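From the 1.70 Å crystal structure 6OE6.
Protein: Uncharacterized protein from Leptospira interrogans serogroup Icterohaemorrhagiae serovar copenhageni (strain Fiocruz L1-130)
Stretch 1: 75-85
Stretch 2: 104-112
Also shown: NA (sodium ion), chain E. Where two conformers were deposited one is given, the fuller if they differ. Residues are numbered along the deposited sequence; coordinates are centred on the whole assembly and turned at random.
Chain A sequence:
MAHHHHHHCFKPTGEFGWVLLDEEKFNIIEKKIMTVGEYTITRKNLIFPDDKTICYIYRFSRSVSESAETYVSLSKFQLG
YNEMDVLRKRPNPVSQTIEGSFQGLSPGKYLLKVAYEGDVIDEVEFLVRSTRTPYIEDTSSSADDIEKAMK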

# COMPACT_ATOMS: atom_id res chain seq x y z
N SER A 75 0.01 -8.70 -1.09
CA SER A 75 -0.39 -9.78 -1.98
C SER A 75 -0.45 -9.24 -3.40
O SER A 75 -0.85 -8.10 -3.62
CB SER A 75 -1.77 -10.33 -1.60
OG SER A 75 -1.78 -10.86 -0.28
N LYS A 76 -0.10 -10.08 -4.37
CA LYS A 76 -0.16 -9.70 -5.77
C LYS A 76 -1.27 -10.49 -6.45
O LYS A 76 -1.43 -11.68 -6.21
CB LYS A 76 1.17 -9.95 -6.49
CG LYS A 76 1.16 -9.39 -7.95
CD LYS A 76 2.55 -9.59 -8.60
CE LYS A 76 2.68 -8.82 -9.92
NZ LYS A 76 1.80 -9.33 -10.99
N PHE A 77 -2.04 -9.83 -7.30
CA PHE A 77 -3.15 -10.52 -7.96
C PHE A 77 -2.67 -11.36 -9.15
O PHE A 77 -2.01 -10.85 -10.08
CB PHE A 77 -4.16 -9.47 -8.41
CG PHE A 77 -5.51 -10.01 -8.79
CD1 PHE A 77 -6.48 -10.19 -7.82
CD2 PHE A 77 -5.80 -10.33 -10.10
CE1 PHE A 77 -7.74 -10.66 -8.16
CE2 PHE A 77 -7.05 -10.80 -10.45
CZ PHE A 77 -8.03 -10.96 -9.47
N GLN A 78 -3.02 -12.64 -9.14
CA GLN A 78 -2.78 -13.52 -10.27
C GLN A 78 -4.11 -14.24 -10.50
O GLN A 78 -5.04 -13.62 -11.03
CB GLN A 78 -1.61 -14.47 -10.02
CG GLN A 78 -1.23 -15.20 -11.31
CD GLN A 78 0.03 -16.05 -11.20
OE1 GLN A 78 0.17 -16.86 -10.29
NE2 GLN A 78 0.93 -15.87 -12.16
N LEU A 79 -4.25 -15.49 -10.07
CA LEU A 79 -5.60 -16.09 -10.07
C LEU A 79 -6.16 -15.80 -8.68
O LEU A 79 -6.17 -16.64 -7.79
CB LEU A 79 -5.57 -17.58 -10.39
CG LEU A 79 -4.90 -17.94 -11.72
CD1 LEU A 79 -5.18 -19.41 -12.05
CD2 LEU A 79 -5.34 -17.02 -12.87
N GLY A 80 -6.61 -14.55 -8.50
CA GLY A 80 -6.89 -14.05 -7.16
C GLY A 80 -5.60 -13.60 -6.49
O GLY A 80 -4.50 -13.73 -7.02
N TYR A 81 -5.74 -13.02 -5.29
CA TYR A 81 -4.57 -12.50 -4.59
C TYR A 81 -3.75 -13.63 -3.99
O TYR A 81 -4.30 -14.56 -3.41
CB TYR A 81 -5.01 -11.56 -3.46
CG TYR A 81 -5.37 -10.19 -3.98
CD1 TYR A 81 -4.39 -9.36 -4.51
CD2 TYR A 81 -6.67 -9.73 -3.93
CE1 TYR A 81 -4.72 -8.11 -5.00
CE2 TYR A 81 -7.00 -8.46 -4.40
CZ TYR A 81 -5.99 -7.66 -4.92
OH TYR A 81 -6.31 -6.40 -5.40
N ASN A 82 -2.43 -13.51 -4.11
CA ASN A 82 -1.49 -14.46 -3.52
C ASN A 82 -0.53 -13.66 -2.65
O ASN A 82 0.05 -12.68 -3.12
CB ASN A 82 -0.70 -15.23 -4.57
CG ASN A 82 -1.60 -15.97 -5.54
OD1 ASN A 82 -1.44 -15.88 -6.75
ND2 ASN A 82 -2.57 -16.69 -5.00
N GLU A 83 -0.36 -14.11 -1.40
CA GLU A 83 0.49 -13.39 -0.46
C GLU A 83 1.93 -13.45 -0.93
O GLU A 83 2.44 -14.53 -1.26
CB GLU A 83 0.36 -14.00 0.93
CG GLU A 83 1.16 -13.28 2.00
CD GLU A 83 0.92 -13.87 3.36
OE1 GLU A 83 1.62 -14.84 3.69
OE2 GLU A 83 0.03 -13.36 4.08
N MET A 84 2.60 -12.30 -0.93
CA MET A 84 4.02 -12.26 -1.28
C MET A 84 4.88 -12.58 -0.07
O MET A 84 5.80 -13.41 -0.12
CB MET A 84 4.40 -10.88 -1.83
CG MET A 84 3.60 -10.55 -3.09
SD MET A 84 3.69 -8.85 -3.63
CE MET A 84 5.44 -8.61 -3.88
N ASP A 85 4.62 -11.86 1.01
CA ASP A 85 5.32 -12.08 2.27
C ASP A 85 4.67 -11.19 3.31
O ASP A 85 3.74 -10.42 3.03
CB ASP A 85 6.82 -11.77 2.19
CG ASP A 85 7.67 -12.78 2.96
OD1 ASP A 85 8.62 -13.32 2.34
OD2 ASP A 85 7.39 -13.07 4.15
N GLY A 104 10.38 -1.14 -6.69
CA GLY A 104 10.52 -2.14 -7.73
C GLY A 104 9.41 -3.17 -7.86
O GLY A 104 9.65 -4.24 -8.43
N LEU A 105 8.19 -2.89 -7.38
CA LEU A 105 7.09 -3.81 -7.66
C LEU A 105 6.85 -3.92 -9.16
O LEU A 105 6.94 -2.93 -9.88
CB LEU A 105 5.79 -3.35 -6.97
CG LEU A 105 5.81 -3.34 -5.43
CD1 LEU A 105 4.47 -2.76 -4.91
CD2 LEU A 105 6.09 -4.72 -4.81
N SER A 106 6.57 -5.14 -9.63
CA SER A 106 6.18 -5.34 -11.02
C SER A 106 4.80 -4.71 -11.25
O SER A 106 3.99 -4.61 -10.32
CB SER A 106 6.11 -6.83 -11.35
OG SER A 106 7.40 -7.41 -11.28
N PRO A 107 4.49 -4.33 -12.49
CA PRO A 107 3.12 -3.86 -12.77
C PRO A 107 2.11 -4.91 -12.35
O PRO A 107 2.34 -6.12 -12.49
CB PRO A 107 3.14 -3.64 -14.29
CG PRO A 107 4.55 -3.28 -14.55
CD PRO A 107 5.35 -4.20 -13.67
N GLY A 108 1.01 -4.46 -11.77
CA GLY A 108 -0.04 -5.37 -11.36
C GLY A 108 -0.93 -4.77 -10.30
O GLY A 108 -0.89 -3.58 -10.02
N LYS A 109 -1.76 -5.63 -9.73
CA LYS A 109 -2.72 -5.22 -8.72
C LYS A 109 -2.29 -5.83 -7.39
O LYS A 109 -1.96 -7.02 -7.34
CB LYS A 109 -4.13 -5.69 -9.12
CG LYS A 109 -5.24 -5.11 -8.24
CD LYS A 109 -6.64 -5.34 -8.88
CE LYS A 109 -7.05 -6.80 -8.83
NZ LYS A 109 -8.43 -7.05 -9.40
N TYR A 110 -2.30 -5.02 -6.33
CA TYR A 110 -1.76 -5.40 -5.03
C TYR A 110 -2.75 -5.11 -3.92
O TYR A 110 -3.58 -4.20 -4.02
CB TYR A 110 -0.45 -4.63 -4.70
CG TYR A 110 0.66 -5.01 -5.67
CD1 TYR A 110 1.51 -6.08 -5.37
CD2 TYR A 110 0.81 -4.34 -6.89
CE1 TYR A 110 2.49 -6.48 -6.25
CE2 TYR A 110 1.81 -4.72 -7.78
CZ TYR A 110 2.64 -5.79 -7.43
OH TYR A 110 3.64 -6.21 -8.28
N LEU A 111 -2.63 -5.90 -2.85
CA LEU A 111 -3.48 -5.81 -1.67
C LEU A 111 -2.56 -5.74 -0.47
O LEU A 111 -1.79 -6.68 -0.21
CB LEU A 111 -4.43 -7.01 -1.57
CG LEU A 111 -5.35 -7.09 -0.34
CD1 LEU A 111 -6.31 -5.90 -0.34
CD2 LEU A 111 -6.09 -8.43 -0.31
N LEU A 112 -2.67 -4.66 0.28
CA LEU A 112 -1.86 -4.44 1.49
C LEU A 112 -2.78 -4.64 2.68
O LEU A 112 -3.83 -4.00 2.75
CB LEU A 112 -1.28 -3.03 1.48
CG LEU A 112 -0.59 -2.50 2.75
CD1 LEU A 112 0.61 -3.39 3.13
CD2 LEU A 112 -0.14 -1.07 2.47
NA NA E . -4.86 -17.87 -6.04
O HOH W 1 -1.95 -8.91 1.55
O HOH W 2 -1.26 -8.34 -10.79
O HOH W 3 0.63 -8.62 -12.99
O HOH W 4 -5.94 -16.32 -4.55

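The two stretches meet as neighbouring antiparallel strands, 75-77 against 108-112, and bury 555 Å² between them. Three backbone hydrogen bonds set the register. Ser 75 N donates to Leu 111 O (2.8 Å), and Leu 111 N returns the bond to Ser 75 O (2.9 Å). Phe 77 N donates to Lys 109 O (2.8 Å). Between these bonded positions, Lys 76 and Tyr 110 form a non-hydrogen-bonded pair. Here the alpha carbons approach carbonyls instead: Tyr 110 CA lies 3.2 Å from Ser 75 O, and Lys 76 CA lies 3.6 Å from Lys 109 O. Stretch 1 also folds back on itself, since Lys 76 and Asn 82 exchange backbone hydrogen bonds. Tyr 81, next to Asn 82 in the returning strand, points toward stretch 2.

Waters extend the pairing. Water 1 donates to Leu 111 O (2.8 Å) and is hydrogen-bonded to Ser 75 OG (2.7 Å), so the small polar side chain of buried Ser 75 is satisfied. Beyond the last direct bond, water 2 bridges the strands: it donates to Phe 77 O (2.7 Å) and accepts from Lys 109 N (3.0 Å). It also accepts from Lys 76 NZ (3.2 Å). Water 3 accepts from Lys 76 NZ (2.4 Å) and donates to Pro 107 O (3.1 Å).

Three aromatic rings take part in the side-chain packing. Lys 109 lies over one face of the Phe 77 ring. Lys 109 NZ is 3.8 Å from the centroid of the Phe 77 ring, a cation-pi contact, and Lys 109 CE is 3.7 Å from that centroid, a CH-pi contact. The long lysine chain thus offers both charge and methylene to the ring. The Tyr 81 ring covers Leu 111, whose CB sits 3.7 Å from the centroid of the Tyr 81 ring. Leu 111 is buried, and its apolar side chain suits a place under an aromatic face. Tyr 81 OH reaches Lys 109 CG at 3.3 Å and is hydrogen-bonded elsewhere in the structure.

Lys 76 and Tyr 110 share the other face of the sheet from Ser 75 and Leu 111. Lys 76 CE comes to 3.2 Å from Tyr 110 OH. Tyr 110 is buried, and its one polar side-chain atom is satisfied: Tyr 110 OH donates to Ser 106 O (2.6 Å), tying the strand to the loop before it. Met 84 SD approaches the edge of the Tyr 110 ring, 3.7 Å from Tyr 110 CE1, and Met 84 CE touches Leu 105 CD2 at 4.1 Å.

Gly 108 has backbone angles that call for glycine. A beta carbon there would also clash with Lys 76 NZ, at 2.9 Å.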